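Thioesterase superfamily protein (Sulfolobus solfataricus, PDB 2GF6) binds coenzyme A and, as a hotdog-fold member of the 4-hydroxybenzoyl-CoA thioesterase family, probably hydrolyses acyl-CoA thioesters. Local coordinates at residues T90-F95 / Y108-A113; F9-R14 / Y29-T34; Y67-K72 / E102-G107; T78-P83 / K96-G101. All blocks are in the same frame, centred on the assembly; numbering follows the deposited sequence.

Contact 1: T90-F95 / Y108-A113; sequences TIKFEF and YVIQIA. With COA (coenzyme A), chain E.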
# COMPACT_ATOMS: atom_id res chain seq x y z
N THR A 90 16.19 -20.09 -10.80
CA THR A 90 16.01 -19.38 -9.53
C THR A 90 17.20 -18.45 -9.25
O THR A 90 18.36 -18.80 -9.50
CB THR A 90 15.93 -20.38 -8.41
OG1 THR A 90 14.82 -21.24 -8.62
CG2 THR A 90 15.76 -19.69 -7.13
N ILE A 91 16.89 -17.26 -8.75
CA ILE A 91 17.90 -16.27 -8.37
C ILE A 91 17.62 -15.80 -6.96
O ILE A 91 16.48 -15.63 -6.62
CB ILE A 91 17.81 -15.03 -9.25
CG1 ILE A 91 18.05 -15.41 -10.71
CG2 ILE A 91 18.87 -13.97 -8.83
CD1 ILE A 91 17.65 -14.33 -11.69
N LYS A 92 18.68 -15.59 -6.18
CA LYS A 92 18.58 -15.02 -4.86
C LYS A 92 19.16 -13.62 -4.94
O LYS A 92 20.34 -13.46 -5.19
CB LYS A 92 19.40 -15.83 -3.87
CG LYS A 92 19.45 -15.29 -2.48
CD LYS A 92 20.25 -16.25 -1.62
CE LYS A 92 20.25 -15.85 -0.16
NZ LYS A 92 21.36 -16.56 0.50
N PHE A 93 18.30 -12.62 -4.77
CA PHE A 93 18.68 -11.25 -4.84
C PHE A 93 18.95 -10.81 -3.42
O PHE A 93 18.02 -10.52 -2.71
CB PHE A 93 17.54 -10.42 -5.43
CG PHE A 93 17.38 -10.57 -6.92
CD1 PHE A 93 18.32 -10.02 -7.78
CD2 PHE A 93 16.30 -11.25 -7.47
CE1 PHE A 93 18.19 -10.14 -9.15
CE2 PHE A 93 16.16 -11.37 -8.85
CZ PHE A 93 17.11 -10.82 -9.69
N GLU A 94 20.22 -10.84 -3.02
CA GLU A 94 20.67 -10.35 -1.70
C GLU A 94 20.79 -8.83 -1.75
O GLU A 94 21.21 -8.29 -2.77
CB GLU A 94 22.03 -10.93 -1.34
CG GLU A 94 22.15 -12.45 -1.44
CD GLU A 94 23.52 -12.98 -0.94
OE1 GLU A 94 24.57 -12.32 -1.14
OE2 GLU A 94 23.55 -14.09 -0.37
N PHE A 95 20.45 -8.13 -0.67
CA PHE A 95 20.52 -6.68 -0.66
C PHE A 95 20.91 -6.11 0.69
O PHE A 95 20.66 -6.74 1.71
CB PHE A 95 19.18 -6.06 -1.11
CG PHE A 95 18.04 -6.32 -0.17
CD1 PHE A 95 17.87 -5.53 0.98
CD2 PHE A 95 17.10 -7.33 -0.43
CE1 PHE A 95 16.81 -5.75 1.86
CE2 PHE A 95 16.03 -7.55 0.46
CZ PHE A 95 15.90 -6.75 1.61
N TYR A 108 17.18 -10.75 1.53
CA TYR A 108 17.18 -11.32 0.20
C TYR A 108 15.76 -11.63 -0.17
O TYR A 108 14.91 -11.77 0.69
CB TYR A 108 18.03 -12.60 0.16
CG TYR A 108 17.55 -13.74 1.03
CD1 TYR A 108 16.43 -14.53 0.66
CD2 TYR A 108 18.20 -14.05 2.22
CE1 TYR A 108 15.99 -15.58 1.48
CE2 TYR A 108 17.77 -15.10 3.03
CZ TYR A 108 16.67 -15.85 2.65
OH TYR A 108 16.26 -16.84 3.46
N VAL A 109 15.50 -11.69 -1.46
CA VAL A 109 14.30 -12.35 -1.98
C VAL A 109 14.80 -13.35 -2.98
O VAL A 109 15.77 -13.12 -3.69
CB VAL A 109 13.25 -11.39 -2.67
CG1 VAL A 109 12.96 -10.22 -1.80
CG2 VAL A 109 13.72 -10.90 -3.98
N ILE A 110 14.11 -14.46 -3.04
CA ILE A 110 14.39 -15.48 -3.98
C ILE A 110 13.28 -15.49 -5.01
O ILE A 110 12.11 -15.59 -4.70
CB ILE A 110 14.53 -16.80 -3.26
CG1 ILE A 110 15.82 -16.73 -2.43
CG2 ILE A 110 14.44 -17.96 -4.26
CD1 ILE A 110 16.18 -17.95 -1.73
N GLN A 111 13.69 -15.40 -6.27
CA GLN A 111 12.75 -15.37 -7.36
C GLN A 111 12.92 -16.51 -8.30
O GLN A 111 14.03 -16.96 -8.57
CB GLN A 111 12.84 -14.02 -8.07
CG GLN A 111 12.15 -13.00 -7.22
CD GLN A 111 11.78 -11.78 -7.94
OE1 GLN A 111 12.65 -10.94 -8.22
NE2 GLN A 111 10.49 -11.62 -8.23
N ILE A 112 11.79 -17.00 -8.78
CA ILE A 112 11.74 -18.15 -9.65
C ILE A 112 11.05 -17.73 -10.93
O ILE A 112 10.04 -17.05 -10.90
CB ILE A 112 10.99 -19.34 -8.96
CG1 ILE A 112 11.63 -19.66 -7.61
CG2 ILE A 112 10.99 -20.59 -9.82
CD1 ILE A 112 10.91 -20.75 -6.86
N ALA A 113 11.64 -18.13 -12.06
CA ALA A 113 11.06 -17.98 -13.37
C ALA A 113 9.94 -19.02 -13.56
O ALA A 113 10.11 -20.20 -13.24
CB ALA A 113 12.14 -18.12 -14.43
N1A COA E . 15.03 -21.17 -2.37
C2A COA E . 15.78 -21.77 -3.38
N3A COA E . 15.16 -22.56 -4.33
C4A COA E . 13.82 -22.75 -4.23
C5A COA E . 13.07 -22.16 -3.22
C6A COA E . 13.67 -21.36 -2.29
N6A COA E . 12.97 -20.99 -1.21
N7A COA E . 11.77 -22.52 -3.40
C8A COA E . 11.69 -23.30 -4.50
N9A COA E . 12.95 -23.46 -5.00
C1B COA E . 13.41 -24.34 -6.08
C2B COA E . 13.06 -25.79 -5.91
O2B COA E . 13.98 -26.47 -5.10
C3B COA E . 13.16 -26.28 -7.33
O3B COA E . 14.53 -26.59 -7.56
P3B COA E . 15.05 -27.61 -8.69
O7A COA E . 15.70 -26.78 -9.79
O8A COA E . 13.96 -28.47 -9.30
O9A COA E . 16.12 -28.46 -8.06
C4B COA E . 12.72 -25.08 -8.16
O4B COA E . 12.79 -23.97 -7.28
C5B COA E . 11.31 -25.18 -8.68
O5B COA E . 10.46 -25.27 -7.58
P1A COA E . 9.27 -26.34 -7.50
O1A COA E . 8.99 -26.78 -6.10
O2A COA E . 9.50 -27.48 -8.44
O3A COA E . 8.03 -25.40 -7.91
P2A COA E . 7.05 -25.47 -9.16
O4A COA E . 5.97 -26.51 -9.09
O5A COA E . 7.71 -25.50 -10.51
O6A COA E . 6.35 -24.06 -8.96
CBP COA E . 5.64 -22.21 -7.83
CCP COA E . 6.86 -23.07 -8.09
CDP COA E . 4.43 -23.14 -7.72
CEP COA E . 5.49 -21.27 -9.03
CAP COA E . 5.79 -21.45 -6.52
OAP COA E . 5.88 -22.34 -5.43
C9P COA E . 4.65 -20.54 -6.23
O9P COA E . 3.55 -20.35 -7.09
N8P COA E . 4.77 -19.91 -5.09
C7P COA E . 3.87 -18.82 -4.83
C6P COA E . 4.68 -17.56 -4.84
C5P COA E . 3.85 -16.39 -4.39
O5P COA E . 2.61 -16.42 -4.30
N4P COA E . 4.63 -15.37 -4.10
C3P COA E . 4.10 -14.31 -3.28
C2P COA E . 5.21 -13.37 -2.91
S1P COA E . 4.49 -12.06 -2.00

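Contact 2: F9-R14 / Y29-T34; sequences FEDVVR and YYRFFT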
# COMPACT_ATOMS: atom_id res chain seq x y z
N PHE A 9 21.44 1.30 -6.34
CA PHE A 9 20.23 2.10 -6.53
C PHE A 9 20.04 3.07 -5.38
O PHE A 9 20.18 2.68 -4.23
CB PHE A 9 19.00 1.18 -6.60
CG PHE A 9 17.70 1.91 -6.82
CD1 PHE A 9 17.37 2.38 -8.08
CD2 PHE A 9 16.81 2.11 -5.78
CE1 PHE A 9 16.19 3.06 -8.30
CE2 PHE A 9 15.63 2.79 -5.99
CZ PHE A 9 15.32 3.28 -7.26
N GLU A 10 19.67 4.32 -5.67
CA GLU A 10 19.38 5.28 -4.61
C GLU A 10 17.93 5.72 -4.59
O GLU A 10 17.32 5.90 -5.65
CB GLU A 10 20.28 6.51 -4.74
CG GLU A 10 21.70 6.18 -5.01
CD GLU A 10 22.59 7.34 -4.70
OE1 GLU A 10 22.51 8.37 -5.40
OE2 GLU A 10 23.35 7.22 -3.73
N ASP A 11 17.40 5.89 -3.38
CA ASP A 11 16.01 6.27 -3.18
C ASP A 11 15.88 7.13 -1.93
O ASP A 11 16.84 7.32 -1.20
CB ASP A 11 15.12 5.02 -3.09
CG ASP A 11 13.79 5.18 -3.84
OD1 ASP A 11 13.24 6.31 -3.84
OD2 ASP A 11 13.31 4.19 -4.45
N VAL A 12 14.70 7.67 -1.70
CA VAL A 12 14.44 8.59 -0.59
C VAL A 12 13.13 8.15 0.09
O VAL A 12 12.18 7.72 -0.60
CB VAL A 12 14.38 10.07 -1.08
CG1 VAL A 12 13.22 10.29 -2.05
CG2 VAL A 12 14.30 11.06 0.07
N VAL A 13 13.11 8.19 1.42
CA VAL A 13 11.94 7.76 2.17
C VAL A 13 10.85 8.82 2.11
O VAL A 13 11.09 9.99 2.40
CB VAL A 13 12.28 7.42 3.66
CG1 VAL A 13 11.03 6.91 4.42
CG2 VAL A 13 13.36 6.33 3.74
N ARG A 14 9.66 8.38 1.72
CA ARG A 14 8.52 9.24 1.38
C ARG A 14 7.41 9.04 2.42
O ARG A 14 7.43 8.11 3.23
CB ARG A 14 8.00 8.90 -0.02
CG ARG A 14 8.27 9.95 -1.07
CD ARG A 14 9.67 9.91 -1.61
NE ARG A 14 9.81 10.73 -2.83
CZ ARG A 14 10.44 10.35 -3.94
NH1 ARG A 14 11.04 9.15 -4.02
NH2 ARG A 14 10.48 11.16 -4.97
N TYR A 29 10.12 -1.44 2.22
CA TYR A 29 11.39 -2.11 1.91
C TYR A 29 11.28 -2.89 0.61
O TYR A 29 12.24 -2.98 -0.16
CB TYR A 29 11.86 -2.97 3.10
CG TYR A 29 12.39 -2.12 4.26
CD1 TYR A 29 13.69 -1.62 4.25
CD2 TYR A 29 11.58 -1.75 5.33
CE1 TYR A 29 14.16 -0.82 5.26
CE2 TYR A 29 12.06 -0.95 6.35
CZ TYR A 29 13.34 -0.49 6.31
OH TYR A 29 13.84 0.32 7.33
N TYR A 30 10.08 -3.40 0.35
CA TYR A 30 9.72 -4.01 -0.93
C TYR A 30 9.74 -2.98 -2.03
O TYR A 30 10.12 -3.28 -3.15
CB TYR A 30 8.32 -4.63 -0.83
CG TYR A 30 7.73 -5.26 -2.12
CD1 TYR A 30 8.05 -6.56 -2.50
CD2 TYR A 30 6.83 -4.56 -2.90
CE1 TYR A 30 7.52 -7.12 -3.66
CE2 TYR A 30 6.31 -5.10 -4.06
CZ TYR A 30 6.63 -6.38 -4.43
OH TYR A 30 6.06 -6.95 -5.57
N ARG A 31 9.32 -1.77 -1.72
CA ARG A 31 9.36 -0.73 -2.71
C ARG A 31 10.81 -0.58 -3.08
O ARG A 31 11.14 -0.50 -4.23
CB ARG A 31 8.78 0.60 -2.21
CG ARG A 31 8.64 1.64 -3.35
CD ARG A 31 7.93 2.93 -2.97
NE ARG A 31 8.77 3.87 -2.24
CZ ARG A 31 9.79 4.58 -2.75
NH1 ARG A 31 10.19 4.44 -4.00
NH2 ARG A 31 10.44 5.43 -1.96
N PHE A 32 11.67 -0.54 -2.09
CA PHE A 32 13.06 -0.22 -2.37
C PHE A 32 13.75 -1.34 -3.16
O PHE A 32 14.49 -1.06 -4.10
CB PHE A 32 13.85 0.05 -1.09
CG PHE A 32 13.21 1.07 -0.18
CD1 PHE A 32 12.66 2.25 -0.69
CD2 PHE A 32 13.15 0.85 1.19
CE1 PHE A 32 12.08 3.20 0.16
CE2 PHE A 32 12.55 1.77 2.03
CZ PHE A 32 12.03 2.95 1.52
N PHE A 33 13.57 -2.60 -2.74
CA PHE A 33 14.36 -3.67 -3.32
C PHE A 33 13.82 -4.05 -4.72
O PHE A 33 14.61 -4.35 -5.64
CB PHE A 33 14.59 -4.83 -2.32
CG PHE A 33 13.39 -5.66 -1.97
CD1 PHE A 33 12.67 -6.37 -2.94
CD2 PHE A 33 13.06 -5.87 -0.64
CE1 PHE A 33 11.59 -7.18 -2.59
CE2 PHE A 33 11.98 -6.69 -0.29
CZ PHE A 33 11.26 -7.35 -1.27
N THR A 34 12.50 -3.93 -4.90
CA THR A 34 11.87 -4.07 -6.23
C THR A 34 12.43 -3.06 -7.23
O THR A 34 12.83 -3.41 -8.32
CB THR A 34 10.33 -3.94 -6.11
OG1 THR A 34 9.89 -4.89 -5.14
CG2 THR A 34 9.61 -4.26 -7.46

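Contact 3: Y67-K72 / E102-G107; sequences YHRPVK and ELTTEG. With COA (coenzyme A), chain F.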
# COMPACT_ATOMS: atom_id res chain seq x y z
N TYR A 67 16.37 -5.81 10.20
CA TYR A 67 16.25 -4.37 10.26
C TYR A 67 17.08 -3.88 11.43
O TYR A 67 16.63 -3.92 12.56
CB TYR A 67 14.79 -3.99 10.44
CG TYR A 67 13.87 -4.66 9.45
CD1 TYR A 67 13.33 -5.91 9.71
CD2 TYR A 67 13.54 -4.05 8.25
CE1 TYR A 67 12.48 -6.53 8.81
CE2 TYR A 67 12.68 -4.69 7.31
CZ TYR A 67 12.14 -5.91 7.61
OH TYR A 67 11.30 -6.56 6.71
N HIS A 68 18.31 -3.46 11.14
CA HIS A 68 19.25 -3.07 12.19
C HIS A 68 18.91 -1.69 12.69
O HIS A 68 19.11 -1.37 13.87
CB HIS A 68 20.68 -3.02 11.65
CG HIS A 68 21.24 -4.34 11.26
ND1 HIS A 68 21.67 -5.26 12.19
CD2 HIS A 68 21.50 -4.88 10.04
CE1 HIS A 68 22.15 -6.32 11.56
NE2 HIS A 68 22.05 -6.12 10.26
N ARG A 69 18.50 -0.83 11.77
CA ARG A 69 18.26 0.54 12.12
C ARG A 69 17.06 1.01 11.37
O ARG A 69 16.81 0.54 10.25
CB ARG A 69 19.45 1.41 11.74
CG ARG A 69 20.69 1.20 12.59
CD ARG A 69 21.85 2.00 12.00
NE ARG A 69 23.12 1.30 12.15
CZ ARG A 69 24.23 1.79 12.72
NH1 ARG A 69 24.27 3.03 13.21
NH2 ARG A 69 25.32 1.02 12.80
N PRO A 70 16.33 1.95 11.97
CA PRO A 70 15.16 2.49 11.32
C PRO A 70 15.55 3.49 10.25
O PRO A 70 16.62 4.10 10.33
CB PRO A 70 14.44 3.20 12.45
CG PRO A 70 15.60 3.75 13.29
CD PRO A 70 16.61 2.65 13.25
N VAL A 71 14.69 3.68 9.26
CA VAL A 71 14.80 4.80 8.35
C VAL A 71 13.51 5.64 8.40
O VAL A 71 12.40 5.12 8.61
CB VAL A 71 15.17 4.36 6.87
CG1 VAL A 71 16.55 3.75 6.85
CG2 VAL A 71 14.19 3.39 6.29
N LYS A 72 13.67 6.93 8.17
CA LYS A 72 12.64 7.90 8.42
C LYS A 72 12.31 8.73 7.21
O LYS A 72 13.01 8.70 6.20
CB LYS A 72 13.10 8.84 9.55
CG LYS A 72 13.45 8.08 10.82
CD LYS A 72 13.98 8.98 11.91
CE LYS A 72 12.90 9.96 12.36
NZ LYS A 72 12.93 10.25 13.82
N GLU A 102 25.97 4.07 6.58
CA GLU A 102 25.88 3.04 7.63
C GLU A 102 24.78 2.00 7.31
O GLU A 102 23.72 2.35 6.76
CB GLU A 102 25.63 3.70 8.99
CG GLU A 102 26.83 4.50 9.52
CD GLU A 102 27.98 3.61 10.07
OE1 GLU A 102 27.76 2.39 10.26
OE2 GLU A 102 29.11 4.13 10.31
N LEU A 103 25.03 0.73 7.67
CA LEU A 103 24.12 -0.37 7.34
C LEU A 103 22.88 -0.27 8.19
O LEU A 103 22.99 -0.25 9.41
CB LEU A 103 24.77 -1.72 7.60
CG LEU A 103 23.93 -2.97 7.38
CD1 LEU A 103 23.76 -3.28 5.89
CD2 LEU A 103 24.56 -4.14 8.08
N THR A 104 21.72 -0.20 7.55
CA THR A 104 20.45 -0.15 8.22
C THR A 104 19.67 -1.43 8.08
O THR A 104 18.95 -1.79 9.00
CB THR A 104 19.52 0.97 7.69
OG1 THR A 104 19.16 0.68 6.32
CG2 THR A 104 20.17 2.35 7.85
N THR A 105 19.84 -2.13 6.97
CA THR A 105 18.98 -3.25 6.64
C THR A 105 19.73 -4.21 5.77
O THR A 105 20.53 -3.78 4.94
CB THR A 105 17.78 -2.77 5.82
OG1 THR A 105 17.41 -1.42 6.19
CG2 THR A 105 16.58 -3.74 5.90
N GLU A 106 19.48 -5.51 5.93
CA GLU A 106 19.95 -6.52 4.96
C GLU A 106 18.93 -7.65 4.74
O GLU A 106 18.12 -7.95 5.61
CB GLU A 106 21.28 -7.12 5.41
CG GLU A 106 21.26 -7.69 6.81
CD GLU A 106 22.63 -8.13 7.23
OE1 GLU A 106 23.25 -8.90 6.46
OE2 GLU A 106 23.08 -7.70 8.31
N GLY A 107 18.97 -8.28 3.57
CA GLY A 107 17.99 -9.30 3.26
C GLY A 107 18.18 -9.98 1.94
O GLY A 107 19.21 -9.81 1.31
N1A COA F . 16.34 -12.22 16.40
C2A COA F . 16.38 -12.62 17.73
N3A COA F . 16.70 -11.71 18.72
C4A COA F . 16.98 -10.43 18.40
C5A COA F . 16.96 -10.01 17.08
C6A COA F . 16.63 -10.91 16.08
N6A COA F . 16.59 -10.48 14.82
N7A COA F . 17.28 -8.70 17.05
C8A COA F . 17.50 -8.29 18.31
N9A COA F . 17.33 -9.35 19.16
C1B COA F . 17.59 -9.39 20.62
C2B COA F . 18.98 -8.89 20.97
O2B COA F . 19.92 -9.92 21.02
C3B COA F . 18.75 -8.26 22.32
O3B COA F . 18.73 -9.26 23.31
P3B COA F . 19.78 -9.15 24.51
O7A COA F . 19.56 -10.36 25.39
O8A COA F . 19.54 -7.86 25.29
O9A COA F . 21.16 -9.22 23.89
C4B COA F . 17.37 -7.67 22.21
O4B COA F . 16.69 -8.55 21.33
C5B COA F . 17.39 -6.26 21.65
O5B COA F . 18.40 -6.11 20.67
P1A COA F . 19.37 -4.83 20.71
O1A COA F . 20.19 -4.75 19.44
O2A COA F . 20.28 -4.88 21.92
O3A COA F . 18.31 -3.61 20.73
P2A COA F . 18.71 -2.04 20.70
O4A COA F . 20.11 -1.85 20.19
O5A COA F . 18.45 -1.44 22.07
O6A COA F . 17.69 -1.38 19.65
CBP COA F . 16.58 -1.19 17.63
CCP COA F . 17.03 -2.16 18.70
CDP COA F . 17.71 -0.19 17.31
CEP COA F . 15.36 -0.45 18.18
CAP COA F . 16.32 -1.99 16.36
OAP COA F . 17.54 -2.49 15.86
C9P COA F . 15.68 -1.18 15.27
O9P COA F . 15.35 0.16 15.43
N8P COA F . 15.43 -1.83 14.16
C7P COA F . 14.80 -1.17 13.06
C6P COA F . 13.31 -1.31 13.20
C5P COA F . 12.69 -1.05 11.87
O5P COA F . 12.91 0.01 11.26
N4P COA F . 11.97 -2.05 11.42
C3P COA F . 10.59 -1.91 11.09
C2P COA F . 10.44 -1.69 9.61
S1P COA F . 9.69 -3.07 8.73
O HOH W 1 15.94 -1.02 8.46

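Contact 4: T78-P83 / K96-G101; sequences TVLLNP and KVLKDG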
# COMPACT_ATOMS: atom_id res chain seq x y z
N THR A 78 20.72 4.06 -0.10
CA THR A 78 21.43 3.42 -1.17
C THR A 78 21.18 1.93 -0.96
O THR A 78 21.39 1.41 0.12
CB THR A 78 22.95 3.75 -1.08
OG1 THR A 78 23.16 5.13 -1.37
CG2 THR A 78 23.77 2.91 -2.06
N VAL A 79 20.63 1.27 -1.98
CA VAL A 79 20.49 -0.17 -1.95
C VAL A 79 21.63 -0.76 -2.79
O VAL A 79 21.90 -0.31 -3.90
CB VAL A 79 19.09 -0.62 -2.48
CG1 VAL A 79 18.82 -2.07 -2.14
CG2 VAL A 79 17.98 0.29 -1.92
N LEU A 80 22.30 -1.76 -2.22
CA LEU A 80 23.33 -2.57 -2.87
C LEU A 80 22.77 -3.95 -3.17
O LEU A 80 22.25 -4.62 -2.30
CB LEU A 80 24.56 -2.69 -1.96
CG LEU A 80 25.12 -1.38 -1.38
CD1 LEU A 80 26.37 -1.60 -0.58
CD2 LEU A 80 25.42 -0.39 -2.47
N LEU A 81 22.88 -4.38 -4.42
CA LEU A 81 22.36 -5.68 -4.84
C LEU A 81 23.47 -6.69 -5.13
O LEU A 81 24.48 -6.36 -5.75
CB LEU A 81 21.50 -5.53 -6.09
CG LEU A 81 20.47 -6.64 -6.35
CD1 LEU A 81 19.31 -6.60 -5.34
CD2 LEU A 81 19.95 -6.48 -7.76
N ASN A 82 23.24 -7.93 -4.70
CA ASN A 82 24.10 -9.05 -5.06
C ASN A 82 23.27 -10.22 -5.56
O ASN A 82 22.82 -11.04 -4.78
CB ASN A 82 24.91 -9.49 -3.84
CG ASN A 82 25.95 -10.57 -4.17
OD1 ASN A 82 26.82 -10.34 -4.99
ND2 ASN A 82 25.86 -11.73 -3.52
N PRO A 83 23.05 -10.30 -6.88
CA PRO A 83 22.34 -11.44 -7.45
C PRO A 83 23.17 -12.73 -7.39
O PRO A 83 24.34 -12.72 -7.77
CB PRO A 83 22.08 -11.03 -8.90
CG PRO A 83 22.43 -9.57 -8.97
CD PRO A 83 23.46 -9.34 -7.93
N LYS A 96 21.53 -4.93 0.67
CA LYS A 96 21.83 -4.15 1.86
C LYS A 96 21.28 -2.77 1.64
O LYS A 96 21.37 -2.25 0.53
CB LYS A 96 23.33 -4.03 2.09
CG LYS A 96 24.06 -5.36 2.16
CD LYS A 96 25.56 -5.19 2.40
CE LYS A 96 26.21 -6.54 2.73
NZ LYS A 96 27.60 -6.36 3.21
N VAL A 97 20.73 -2.17 2.70
CA VAL A 97 20.36 -0.76 2.67
C VAL A 97 21.32 0.05 3.54
O VAL A 97 21.61 -0.34 4.67
CB VAL A 97 18.91 -0.53 3.11
CG1 VAL A 97 18.53 0.97 2.99
CG2 VAL A 97 17.96 -1.36 2.26
N LEU A 98 21.82 1.14 2.99
CA LEU A 98 22.70 2.06 3.74
C LEU A 98 22.06 3.43 3.88
O LEU A 98 21.26 3.87 3.04
CB LEU A 98 24.05 2.24 3.04
CG LEU A 98 25.04 1.08 2.98
CD1 LEU A 98 24.47 -0.10 2.26
CD2 LEU A 98 26.27 1.58 2.29
N LYS A 99 22.45 4.12 4.94
CA LYS A 99 22.02 5.48 5.15
C LYS A 99 23.21 6.24 5.70
O LYS A 99 23.82 5.83 6.68
CB LYS A 99 20.86 5.51 6.13
CG LYS A 99 20.23 6.84 6.24
CD LYS A 99 19.22 6.84 7.36
CE LYS A 99 19.68 7.67 8.53
NZ LYS A 99 18.52 7.94 9.46
N ASP A 100 23.55 7.34 5.03
CA ASP A 100 24.79 8.06 5.32
C ASP A 100 25.92 7.04 5.43
O ASP A 100 26.73 7.10 6.35
CB ASP A 100 24.69 8.88 6.61
CG ASP A 100 23.45 9.79 6.66
OD1 ASP A 100 23.17 10.50 5.66
OD2 ASP A 100 22.77 9.81 7.71
N GLY A 101 25.95 6.09 4.50
CA GLY A 101 26.93 5.03 4.52
C GLY A 101 27.01 4.12 5.74
O GLY A 101 28.03 3.46 5.93

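Contact 1: T90-F95 / Y108-A113
Segments 90-95 and 108-113, two arms of an antiparallel hairpin, pack tightly on the buried side of Phe93, Val109 and Gln111 and at the Thr90-Ile112 end, more loosely at the partly exposed corner of Lys92, Glu94 and Tyr108. Four backbone bonds tie the arms; Ile91 and Gln111 exchange a near-linear pair, Gln111 N reaching Ile91 O at 2.8 Å almost along the carbonyl axis. Val109 N approaches Phe93 O from above the carbonyl plane. On the buried side Phe93 has Ile91 CG2 over its ring centre, while its CE2 lies 3.6 Å from Gln111 OE1, an oxygen hydrogen-bonded to Tyr49 OH. At the looser corner the extended Lys92 chain puts CE over one face of the Tyr108 ring, 3.9 Å from its centroid, a CH-pi contact; NZ adds an off-centre cation-pi contact and a weak bond to Glu94, whose carboxylate also pairs with Lys84. Tyr108 OH is held by Glu62. Towards the other end, Thr90 CG2 meets Ile110 CG2 at 3.6 Å, and Ile110 CD1 touches adenine N1A of coenzyme A at 3.5 Å. Helix 26-45 packs on Phe93 through Ile37 and Phe40 and on Val109 through Phe33 and Ile37, strand 76-85 flanks 90-95, and strand 56-67 flanks 108-113.

Contact 2: F9-R14 / Y29-T34
Strand 9-12 and helix 29-34 run roughly antiparallel, at 149°, with their axes 9.4 Å apart at closest approach, so side chains must bridge the gap. Arg31 does most of this: CG is anti to the backbone N and the chain bends at chi3 (79°), bringing the guanidinium to Asp11. The two flat groups stand almost perpendicular, 85° apart, so the pair cannot form a coplanar, two-toothed salt bridge. Arg31 NH1 to Asp11 OD2, 3.2 Å, and Arg31 NH2 to Asp11 OD1, 3.5 Å, are both weak bonds within a salt bridge. Asp11 OD1 also accepts Val12 N at 2.9 Å through its anti lone pair and faces Arg14 NH1 at 3.6 Å, while Asn35 bonds OD2. One carboxylate thus sits between two arginines, a setting likely to favour its ionised form. An alanine at Asp11 would remove the carboxylate and its ties to both arginines, and would probably leave their nearby positive charges less well compensated. Beside this network Phe32 CZ packs on Val13 CG2 at 4.3 Å. Asp17 holds Arg31 NE, Glu38 of a neighbouring subunit pairs with Arg14, and strand 76-85 lies alongside strand 9-12, with its Leu77 against Phe32 of helix 26-45.

Contact 3: Y67-K72 / E102-G107
His68 and Glu106 cross obliquely, ring and carboxylate planes 47° apart, yet their bond is nearly straight: His68 NE2 donates to Glu106 OE2 at 2.7 Å and 171°, with the oxygen close to the imidazole plane and accepting through its anti lone pair. The extended Glu106 chain carries the carboxylate to the ring's edge, and Leu103 CD2 packs obliquely on His68 CD2 at 3.7 Å. Such a bond would probably steady the ring and favour a proton on NE2. An alanine at His68 would lose this ring and its bond, and would probably leave Glu106 and Leu103 less well fixed. The partner strand carries a classic beta bulge, Thr104 and Thr105 both facing Val97, and Thr104 O takes two donors, His68 N at 2.8 Å and Arg69 N at 3.0 Å, the latter on an in-plane lone pair. These bonds hold the loop in which Tyr67 O and His68 O accept N8P and OAP of coenzyme A. Arg69 bends at chi3 to lay its guanidinium across Glu102 CB, making a long, out-of-plane salt bridge to Glu102 OE1. Tyr67 CD2 lies 3.9 Å from Thr105 CG2, and one ring face receives the coenzyme thiol, S1P 3.7 Å above the plane.

Contact 4: T78-P83 / K96-G101
Two hydrogen-bonded residue pairs, Thr78 with Leu98 and Leu80 with Lys96, account for the backbone polar groups that segments 78-83 and 96-101 turn toward each other. In the first pair Leu98 N gives to Thr78 O at 2.9 Å, and the return bond from Thr78 N to Leu98 O is longer, 3.2 Å, but sits on a carbonyl lone pair. In the second, Leu80 N reaches Lys96 O at 2.9 Å and 171°, the straightest of the four, while Lys96 N closes the ring on Leu80 O at 3.1 Å. All four donors lie in the plane of the carbonyl they address. Val79 and Val97 form the non-hydrogen-bonded pair between them, so their own N-H and C=O groups point outward to other strands: Val79 pairs with Phe9, and Val97 with Thr104 and Thr105. Lys96 O also takes a CA-H...O contact from Val79 CA at 3.4 Å.

The polar side chains find partners beyond the pairing. Thr78 OG1 has a weak bond with Glu10, Asn82 ND2 donates to Glu94 OE1, and Lys99 NZ forms a salt bridge with Asp75. Between the strands the side-chain contact is apolar. Leu80 and Leu98 cross at about a right angle, CD1 to CD1 at 3.7 Å, on the partly exposed face they share with Thr78 and Lys96; Val79 and Val97 occupy the other face, where Val79 lies against Thr36 of helix 26-45. Such a regular antiparallel hairpin, one side turned to a long central helix, belongs to the hotdog fold, in which a curved sheet wraps round it.

In the fold
One curved sheet and its helix bring the four contacts together, yet burial and chemistry differ among them. Contact 1 is the most buried. Contact 4 has one buried face, Val79 and Val97, and one more open; contact 3, with exposed Arg69 and Glu102, lies farthest from the chain's centre. Contacts 1 and 4 are both strand ladders and share strand 90-99, while contacts 1 and 3 share strand 102-115. Contact 2, partly buried, replaces the ladder with a charge network between strand and helix, and Phe33 of that helix touches Phe95 and Val109 of contact 1. Contacts 1 and 3 each meet a different coenzyme A, one at its adenine and the other along its pantetheine arm.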